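Local structure of Ent-copalyl diphosphate synthase (Streptomyces platensis, 5BP8) at residues A[429-434]-A[453-458]; A[481-486]-A[513-518]; A[457-462]-A[473-478]. The protein is a bacterial terpene cyclase, a largely helical protein whose C-terminal part is related to the C-terminal domain of the squalene-hopene cyclases. All coordinates share one frame; numbering follows the deposited sequence.

Followed from the N terminus, the chain reaches its last four helices, 422-435, 449-461, 469-484 and 504-518, late in its course, and each contact joins one of them to the next. Contact 1 closes the connection between 429-434 and 453-458. Contact 3 opens where contact 1 ends, overlapping it only at Gln457 and Leu458, and closes the short connection, loop plus first turn of helix 469-484, that leads to 473-478. Contact 2 follows both in series, from 481-486 to 513-518 near the C terminus. None encloses another. Helix 449-461 touches the other three, by contact 1, by contact 3 and by Val456 on Ala514, while Leu433 on Ser474 joins helices 422-435 and 469-484 directly.

Contact 1: A[429-434]-A[453-458]; sequences AAWALA and AYMVQL
Met455, present as selenomethionine, reaches from helix 449-461 to Ala432 and Trp431 on helix 422-435, and its SE atom makes every close contact across this interface. The apolar part is simple: the SE of Met455 lies 3.6 Å from CB of Ala432. Alanine suits this place because its single methyl lets the backbones come close, with CA of Ala432 and CA of Met455 6.5 Å apart. Met455 has CG beside its own backbone N and bends at chi2 (-62°), which places the selenium against Ala432, and at chi3, which turns the CE methyl away from that alanine.

The second kind of contact is Met-aromatic. CZ3 of Trp431 meets SE of Met455 at 4.0 Å, and the selenium stands 5.2 Å from the centroid of the Trp431 six-membered ring in an oblique position, 69° off the ring normal. Trp431 holds CG opposite its backbone N (chi1 177°), and this sends the wide indole towards the next helix, where it crosses the Met455 chain at about a right angle. The helix pair belongs to the region related to the C-terminal domain of squalene-hopene cyclase, in which, as in related cyclases, helical hairpins are probably arranged as an alpha-alpha barrel (toroid). Helix 402-416 adds to the same buried cluster: Tyr403 touches Met455, and its ring meets that of Trp431.

No hydrogen bond spans the two segments. Polar links run to neighbouring residues of the same chain instead, where the carbonyl O of Ala432 accepts from NE1 of Trp442, a residue whose side chain also packs on Met455.

Contact 2: A[481-486]-A[513-518]; sequences ALLAHD and AALALG
Leu515 of helix 504-518 reaches towards Leu482 and Leu483, two consecutive residues near the C-terminal end of helix 469-484. Its CD2 methyl is shared between them, lying 3.9 Å from CB of Leu482 and 4.0 Å from CG of Leu483. The other branch is used as well: CD1 of Leu515 approaches CD2 of Leu483 at 4.1 Å.

All three leucines adopt the same relaxed conformation, with CG beside the backbone N and the chain extended at chi2, as in Leu515 (chi1 -73°, chi2 179°). In this shape leucine projects its forked end well away from the helix, which suits a pair of backbones whose nearest CA atoms, those of Leu482 and Leu515, are 7.8 Å apart. Leu482 points directly at the opposing helix and sends CD1 on to CB of Ala514, at 3.8 Å; the single methyl of alanine is small enough for this branch to lie against it without pushing the helices apart. Leu483 starts from the flank of its helix, and only the end of its side chain swings in. Both leucines cross Leu515 obliquely.

Leu482 is buried and also touches Thr452 of helix 449-461, whereas Leu483 is exposed, with Arg8 of helix 7-20 and a bound sulfate nearby. Arg8 touches Leu515 too, so the N-terminal helix approaches this end of the interface. At the end of helix 469-484, the carbonyl O of Leu482 accepts a hydrogen bond from Arg511 NH2.

Between the segments themselves only methyl, methylene and methine groups meet, so their association depends on dispersion and the exclusion of water, with directional bonding left to the surroundings.

Contact 3: A[457-462]-A[473-478]; sequences QLLMRT and RSAARG. With SO4 (sulfate ion), chain D.
Helices 449-461 and 469-484 follow each other in the chain and form an alpha-helical hairpin, here joined by Leu459 and Met460 packing on Ser474 and Ala475. Their local axes come within 9.2 Å and run roughly antiparallel, at 141°. Ala475 sits where the backbones are nearest, and its short side chain suits that spot. Its CB is met by the CE methyl of Met460, a selenomethionine, at 3.5 Å; Met460 leaves its helix at the flank, and bends at chi2 (-64°) and chi3 curl its end over the alanine. Leu459 points straight across, CD1 lying 3.3 Å from OG of Ser474. That hydroxyl bonds to OE1 of Gln436, so serine can face the leucine here with its polar atom satisfied.

Beyond the packed face, Arg473 and Arg477, one helical turn apart, hold a sulfate ion, probably from the crystallisation liquor. Arg473 approaches with the edge of its guanidinium, giving NE to O3 of the sulfate at 2.8 Å and NH2 to O1 of the sulfate at 2.9 Å, the latter fairly straight at 162°. Arg477 NH1 adds a bond to the same sulfate O3 at 3.1 Å. Two flexible, positively charged side chains can thus share one anion. At the end of helix 449-461, Thr462 turns its OG1 back to the carbonyl O of Leu458 (2.6 Å).

Helix 422-435 borders the hairpin through Ala432 on Leu459 and Leu433 on Ser474, while Leu517 of helix 504-518 packs on Met460 and Leu411 of helix 402-416 touches Thr462.

Contact 1: A[429-434]-A[453-458]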
loop_
_atom_site.group_PDB
_atom_site.type_symbol
_atom_site.label_atom_id
_atom_site.label_comp_id
_atom_site.label_asym_id
_atom_site.label_seq_id
_atom_site.Cartn_x
_atom_site.Cartn_y
_atom_site.Cartn_z
ATOM N N ALA A 429 -1.733 -24.754 1.445
ATOM C CA ALA A 429 -1.905 -25.242 0.070
ATOM C C ALA A 429 -3.314 -25.824 -0.149
ATOM O O ALA A 429 -3.905 -25.645 -1.211
ATOM C CB ALA A 429 -0.834 -26.281 -0.279
ATOM N N ALA A 430 -3.853 -26.499 0.862
ATOM C CA ALA A 430 -5.224 -26.974 0.809
ATOM C C ALA A 430 -6.218 -25.806 0.659
ATOM O O ALA A 430 -7.197 -25.908 -0.088
ATOM C CB ALA A 430 -5.554 -27.781 2.046
ATOM N N TRP A 431 -5.974 -24.736 1.410
ATOM C CA TRP A 431 -6.796 -23.526 1.338
ATOM C C TRP A 431 -6.716 -22.894 -0.044
ATOM O O TRP A 431 -7.730 -22.439 -0.610
ATOM C CB TRP A 431 -6.368 -22.550 2.430
ATOM C CG TRP A 431 -7.085 -21.251 2.419
ATOM C CD1 TRP A 431 -8.300 -20.986 2.959
ATOM C CD2 TRP A 431 -6.624 -20.025 1.844
ATOM N NE1 TRP A 431 -8.627 -19.655 2.783
ATOM C CE2 TRP A 431 -7.627 -19.049 2.083
ATOM C CE3 TRP A 431 -5.472 -19.652 1.160
ATOM C CZ2 TRP A 431 -7.497 -17.722 1.662
ATOM C CZ3 TRP A 431 -5.346 -18.330 0.745
ATOM C CH2 TRP A 431 -6.350 -17.387 1.005
ATOM N N ALA A 432 -5.523 -22.883 -0.611
ATOM C CA ALA A 432 -5.364 -22.431 -1.971
ATOM C C ALA A 432 -6.210 -23.236 -2.941
ATOM O O ALA A 432 -6.905 -22.671 -3.767
ATOM C CB ALA A 432 -3.895 -22.435 -2.387
ATOM N N LEU A 433 -6.200 -24.567 -2.843
ATOM C CA LEU A 433 -6.955 -25.359 -3.798
ATOM C C LEU A 433 -8.446 -25.087 -3.630
ATOM O O LEU A 433 -9.199 -25.029 -4.598
ATOM C CB LEU A 433 -6.674 -26.865 -3.603
ATOM C CG LEU A 433 -5.244 -27.335 -3.826
ATOM C CD1 LEU A 433 -5.112 -28.818 -3.521
ATOM C CD2 LEU A 433 -4.818 -27.063 -5.254
ATOM N N ALA A 434 -8.860 -24.921 -2.383
ATOM C CA ALA A 434 -10.262 -24.771 -2.050
ATOM C C ALA A 434 -10.824 -23.422 -2.479
ATOM O O ALA A 434 -12.033 -23.295 -2.661
ATOM C CB ALA A 434 -10.445 -24.934 -0.561
ATOM N N ALA A 453 -0.983 -14.817 -8.886
ATOM C CA ALA A 453 0.483 -14.995 -8.852
ATOM C C ALA A 453 0.952 -15.521 -7.521
ATOM O O ALA A 453 1.777 -16.464 -7.480
ATOM C CB ALA A 453 1.209 -13.701 -9.190
ATOM N N TYR A 454 0.420 -14.966 -6.421
ATOM C CA TYR A 454 0.810 -15.443 -5.088
ATOM C C TYR A 454 0.486 -16.924 -4.871
ATOM O O TYR A 454 1.289 -17.660 -4.290
ATOM C CB TYR A 454 0.190 -14.608 -3.959
ATOM C CG TYR A 454 0.586 -13.131 -3.986
ATOM C CD1 TYR A 454 1.814 -12.714 -4.507
ATOM C CD2 TYR A 454 -0.240 -12.177 -3.417
ATOM C CE1 TYR A 454 2.178 -11.373 -4.518
ATOM C CE2 TYR A 454 0.110 -10.836 -3.412
ATOM C CZ TYR A 454 1.323 -10.440 -3.962
ATOM O OH TYR A 454 1.705 -9.119 -4.015
HETATM N N MSE A 455 -0.697 -17.351 -5.304
HETATM C CA MSE A 455 -1.101 -18.746 -5.135
HETATM C C MSE A 455 -0.327 -19.684 -6.019
HETATM O O MSE A 455 0.019 -20.802 -5.588
HETATM C CB MSE A 455 -2.612 -18.899 -5.326
HETATM C CG MSE A 455 -3.346 -18.215 -4.176
HETATM SE SE MSE A 455 -2.980 -18.941 -2.392
HETATM C CE MSE A 455 -1.609 -17.713 -1.767
ATOM N N VAL A 456 -0.043 -19.291 -7.249
ATOM C CA VAL A 456 0.776 -20.138 -8.121
ATOM C C VAL A 456 2.169 -20.356 -7.488
ATOM O O VAL A 456 2.667 -21.510 -7.426
ATOM C CB VAL A 456 0.880 -19.560 -9.546
ATOM C CG1 VAL A 456 1.980 -20.239 -10.342
ATOM C CG2 VAL A 456 -0.455 -19.689 -10.257
ATOM N N GLN A 457 2.769 -19.280 -6.987
ATOM C CA GLN A 457 4.052 -19.374 -6.283
ATOM C C GLN A 457 3.990 -20.284 -5.075
ATOM O O GLN A 457 4.872 -21.133 -4.904
ATOM C CB GLN A 457 4.531 -18.023 -5.791
ATOM C CG GLN A 457 4.968 -17.085 -6.884
ATOM C CD GLN A 457 5.571 -15.817 -6.321
ATOM O OE1 GLN A 457 6.452 -15.868 -5.446
ATOM N NE2 GLN A 457 5.110 -14.668 -6.826
ATOM N N LEU A 458 2.965 -20.103 -4.236
ATOM C CA LEU A 458 2.779 -20.932 -3.052
ATOM C C LEU A 458 2.738 -22.399 -3.437
ATOM O O LEU A 458 3.450 -23.226 -2.844
ATOM C CB LEU A 458 1.496 -20.555 -2.305
ATOM C CG LEU A 458 1.123 -21.383 -1.071
ATOM C CD1 LEU A 458 2.291 -21.539 -0.119
ATOM C CD2 LEU A 458 -0.063 -20.778 -0.326
#

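Contact 2: A[481-486]-A[513-518]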
loop_
_atom_site.group_PDB
_atom_site.type_symbol
_atom_site.label_atom_id
_atom_site.label_comp_id
_atom_site.label_asym_id
_atom_site.label_seq_id
_atom_site.Cartn_x
_atom_site.Cartn_y
_atom_site.Cartn_z
ATOM N N ALA A 481 -4.669 -18.577 -16.396
ATOM C CA ALA A 481 -5.338 -17.314 -16.117
ATOM C C ALA A 481 -4.413 -16.107 -16.290
ATOM O O ALA A 481 -4.817 -15.059 -16.824
ATOM C CB ALA A 481 -5.965 -17.322 -14.722
ATOM N N LEU A 482 -3.175 -16.235 -15.827
ATOM C CA LEU A 482 -2.214 -15.150 -15.945
ATOM C C LEU A 482 -1.864 -14.836 -17.398
ATOM O O LEU A 482 -1.691 -13.665 -17.770
ATOM C CB LEU A 482 -0.940 -15.472 -15.150
ATOM C CG LEU A 482 -1.087 -15.543 -13.626
ATOM C CD1 LEU A 482 0.217 -16.031 -13.005
ATOM C CD2 LEU A 482 -1.470 -14.182 -13.040
ATOM N N LEU A 483 -1.748 -15.888 -18.207
ATOM C CA LEU A 483 -1.459 -15.747 -19.626
ATOM C C LEU A 483 -2.648 -15.190 -20.402
ATOM O O LEU A 483 -2.460 -14.534 -21.407
ATOM C CB LEU A 483 -1.053 -17.101 -20.225
ATOM C CG LEU A 483 0.302 -17.610 -19.738
ATOM C CD1 LEU A 483 0.510 -19.075 -20.072
ATOM C CD2 LEU A 483 1.432 -16.749 -20.283
ATOM N N ALA A 484 -3.858 -15.461 -19.934
ATOM C CA ALA A 484 -5.056 -15.053 -20.651
ATOM C C ALA A 484 -5.313 -13.554 -20.566
ATOM O O ALA A 484 -5.940 -12.977 -21.457
ATOM C CB ALA A 484 -6.264 -15.815 -20.127
ATOM N N HIS A 485 -4.837 -12.913 -19.492
ATOM C CA HIS A 485 -5.125 -11.519 -19.282
ATOM C C HIS A 485 -4.076 -10.904 -18.372
ATOM O O HIS A 485 -3.816 -11.425 -17.289
ATOM C CB HIS A 485 -6.503 -11.351 -18.646
ATOM C CG HIS A 485 -6.935 -9.933 -18.531
ATOM N ND1 HIS A 485 -6.914 -9.241 -17.339
ATOM C CD2 HIS A 485 -7.345 -9.052 -19.467
ATOM C CE1 HIS A 485 -7.322 -8.003 -17.545
ATOM N NE2 HIS A 485 -7.598 -7.868 -18.827
ATOM N N ASP A 486 -3.480 -9.817 -18.841
ATOM C CA ASP A 486 -2.545 -9.043 -18.051
ATOM C C ASP A 486 -2.663 -7.608 -18.463
ATOM O O ASP A 486 -2.294 -7.243 -19.586
ATOM C CB ASP A 486 -1.109 -9.524 -18.253
ATOM C CG ASP A 486 -0.150 -8.903 -17.254
ATOM O OD1 ASP A 486 -0.528 -8.786 -16.073
ATOM O OD2 ASP A 486 0.960 -8.505 -17.662
ATOM N N ALA A 513 7.530 -14.306 -11.611
ATOM C CA ALA A 513 7.919 -15.427 -10.747
ATOM C C ALA A 513 6.966 -16.615 -10.848
ATOM O O ALA A 513 7.405 -17.767 -11.005
ATOM C CB ALA A 513 8.047 -14.964 -9.309
ATOM N N ALA A 514 5.661 -16.351 -10.753
ATOM C CA ALA A 514 4.637 -17.373 -10.909
ATOM C C ALA A 514 4.740 -18.122 -12.239
ATOM O O ALA A 514 4.735 -19.348 -12.263
ATOM C CB ALA A 514 3.252 -16.767 -10.770
ATOM N N LEU A 515 4.851 -17.381 -13.330
ATOM C CA LEU A 515 4.891 -17.975 -14.648
ATOM C C LEU A 515 6.182 -18.777 -14.859
ATOM O O LEU A 515 6.144 -19.818 -15.508
ATOM C CB LEU A 515 4.718 -16.914 -15.745
ATOM C CG LEU A 515 3.309 -16.317 -15.909
ATOM C CD1 LEU A 515 3.332 -15.276 -17.003
ATOM C CD2 LEU A 515 2.278 -17.363 -16.256
ATOM N N ALA A 516 7.286 -18.319 -14.282
ATOM C CA ALA A 516 8.552 -19.051 -14.364
ATOM C C ALA A 516 8.476 -20.356 -13.580
ATOM O O ALA A 516 8.915 -21.406 -14.065
ATOM C CB ALA A 516 9.697 -18.197 -13.848
ATOM N N LEU A 517 7.933 -20.286 -12.371
ATOM C CA LEU A 517 7.787 -21.464 -11.516
ATOM C C LEU A 517 6.770 -22.453 -12.066
ATOM O O LEU A 517 6.961 -23.665 -11.951
ATOM C CB LEU A 517 7.419 -21.045 -10.090
ATOM C CG LEU A 517 8.517 -20.288 -9.342
ATOM C CD1 LEU A 517 7.963 -19.513 -8.160
ATOM C CD2 LEU A 517 9.618 -21.235 -8.880
ATOM N N GLY A 518 5.710 -21.944 -12.688
ATOM C CA GLY A 518 4.684 -22.768 -13.302
ATOM C C GLY A 518 5.120 -23.451 -14.587
ATOM O O GLY A 518 4.463 -24.389 -15.044
#

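Contact 3: A[457-462]-A[473-478]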
loop_
_atom_site.group_PDB
_atom_site.type_symbol
_atom_site.label_atom_id
_atom_site.label_comp_id
_atom_site.label_asym_id
_atom_site.label_seq_id
_atom_site.Cartn_x
_atom_site.Cartn_y
_atom_site.Cartn_z
ATOM N N GLN A 457 2.769 -19.280 -6.987
ATOM C CA GLN A 457 4.052 -19.374 -6.283
ATOM C C GLN A 457 3.990 -20.284 -5.075
ATOM O O GLN A 457 4.872 -21.133 -4.904
ATOM C CB GLN A 457 4.531 -18.023 -5.791
ATOM C CG GLN A 457 4.968 -17.085 -6.884
ATOM C CD GLN A 457 5.571 -15.817 -6.321
ATOM O OE1 GLN A 457 6.452 -15.868 -5.446
ATOM N NE2 GLN A 457 5.110 -14.668 -6.826
ATOM N N LEU A 458 2.965 -20.103 -4.236
ATOM C CA LEU A 458 2.779 -20.932 -3.052
ATOM C C LEU A 458 2.738 -22.399 -3.437
ATOM O O LEU A 458 3.450 -23.226 -2.844
ATOM C CB LEU A 458 1.496 -20.555 -2.305
ATOM C CG LEU A 458 1.123 -21.383 -1.071
ATOM C CD1 LEU A 458 2.291 -21.539 -0.119
ATOM C CD2 LEU A 458 -0.063 -20.778 -0.326
ATOM N N LEU A 459 1.886 -22.733 -4.414
ATOM C CA LEU A 459 1.697 -24.125 -4.812
ATOM C C LEU A 459 2.961 -24.738 -5.411
ATOM O O LEU A 459 3.327 -25.874 -5.061
ATOM C CB LEU A 459 0.534 -24.254 -5.794
ATOM C CG LEU A 459 -0.865 -23.967 -5.235
ATOM C CD1 LEU A 459 -1.885 -23.921 -6.366
ATOM C CD2 LEU A 459 -1.283 -24.996 -4.199
HETATM N N MSE A 460 3.630 -23.999 -6.287
HETATM C CA MSE A 460 4.849 -24.513 -6.935
HETATM C C MSE A 460 6.005 -24.617 -5.973
HETATM O O MSE A 460 6.721 -25.655 -5.943
HETATM C CB MSE A 460 5.200 -23.695 -8.170
HETATM C CG MSE A 460 4.157 -23.786 -9.273
HETATM SE SE MSE A 460 3.966 -25.603 -10.019
HETATM C CE MSE A 460 2.874 -26.595 -8.753
ATOM N N ARG A 461 6.219 -23.592 -5.161
ATOM C CA ARG A 461 7.390 -23.587 -4.284
ATOM C C ARG A 461 7.292 -24.580 -3.121
ATOM O O ARG A 461 8.327 -24.979 -2.563
ATOM C CB ARG A 461 7.705 -22.188 -3.783
ATOM C CG ARG A 461 8.234 -21.256 -4.879
ATOM C CD ARG A 461 8.213 -19.792 -4.476
ATOM N NE ARG A 461 9.033 -19.470 -3.311
ATOM C CZ ARG A 461 9.105 -18.251 -2.764
ATOM N NH1 ARG A 461 8.421 -17.220 -3.271
ATOM N NH2 ARG A 461 9.851 -18.060 -1.707
ATOM N N THR A 462 6.078 -25.005 -2.771
ATOM C CA THR A 462 5.887 -25.906 -1.630
ATOM C C THR A 462 5.536 -27.313 -2.072
ATOM O O THR A 462 5.168 -28.142 -1.252
ATOM C CB THR A 462 4.803 -25.387 -0.664
ATOM O OG1 THR A 462 3.524 -25.357 -1.312
ATOM C CG2 THR A 462 5.175 -24.020 -0.136
ATOM N N ARG A 473 -2.008 -29.285 -11.289
ATOM C CA ARG A 473 -3.076 -28.873 -12.197
ATOM C C ARG A 473 -3.629 -27.500 -11.777
ATOM O O ARG A 473 -3.928 -26.656 -12.621
ATOM C CB ARG A 473 -4.202 -29.913 -12.259
ATOM C CG ARG A 473 -3.765 -31.256 -12.856
ATOM C CD ARG A 473 -4.920 -32.212 -13.140
ATOM N NE ARG A 473 -5.600 -32.659 -11.922
ATOM C CZ ARG A 473 -5.199 -33.652 -11.125
ATOM N NH1 ARG A 473 -4.102 -34.358 -11.394
ATOM N NH2 ARG A 473 -5.910 -33.949 -10.037
ATOM N N SER A 474 -3.765 -27.297 -10.469
ATOM C CA SER A 474 -4.233 -26.010 -9.949
ATOM C C SER A 474 -3.291 -24.886 -10.359
ATOM O O SER A 474 -3.732 -23.859 -10.884
ATOM C CB SER A 474 -4.365 -26.056 -8.425
ATOM O OG SER A 474 -4.710 -24.773 -7.887
ATOM N N ALA A 475 -1.999 -25.066 -10.111
ATOM C CA ALA A 475 -1.009 -24.077 -10.520
ATOM C C ALA A 475 -1.016 -23.829 -12.031
ATOM O O ALA A 475 -0.836 -22.688 -12.481
ATOM C CB ALA A 475 0.379 -24.484 -10.057
ATOM N N ALA A 476 -1.225 -24.890 -12.814
ATOM C CA ALA A 476 -1.340 -24.771 -14.279
ATOM C C ALA A 476 -2.520 -23.909 -14.694
ATOM O O ALA A 476 -2.394 -23.094 -15.596
ATOM C CB ALA A 476 -1.469 -26.153 -14.931
ATOM N N ARG A 477 -3.662 -24.090 -14.044
ATOM C CA ARG A 477 -4.847 -23.299 -14.368
ATOM C C ARG A 477 -4.592 -21.830 -13.965
ATOM O O ARG A 477 -5.019 -20.909 -14.673
ATOM C CB ARG A 477 -6.101 -23.848 -13.662
ATOM C CG ARG A 477 -6.664 -25.153 -14.275
ATOM C CD ARG A 477 -8.041 -25.509 -13.751
ATOM N NE ARG A 477 -8.106 -25.593 -12.289
ATOM C CZ ARG A 477 -7.810 -26.671 -11.560
ATOM N NH1 ARG A 477 -7.409 -27.807 -12.127
ATOM N NH2 ARG A 477 -7.912 -26.615 -10.237
ATOM N N GLY A 478 -3.899 -21.642 -12.836
ATOM C CA GLY A 478 -3.444 -20.307 -12.382
ATOM C C GLY A 478 -2.617 -19.635 -13.456
ATOM O O GLY A 478 -2.887 -18.495 -13.851
HETATM S S SO4 D . -8.652 -31.249 -10.593
HETATM O O1 SO4 D . -8.423 -32.584 -9.981
HETATM O O2 SO4 D . -9.285 -30.362 -9.591
HETATM O O3 SO4 D . -7.350 -30.704 -11.032
HETATM O O4 SO4 D . -9.562 -31.364 -11.760
#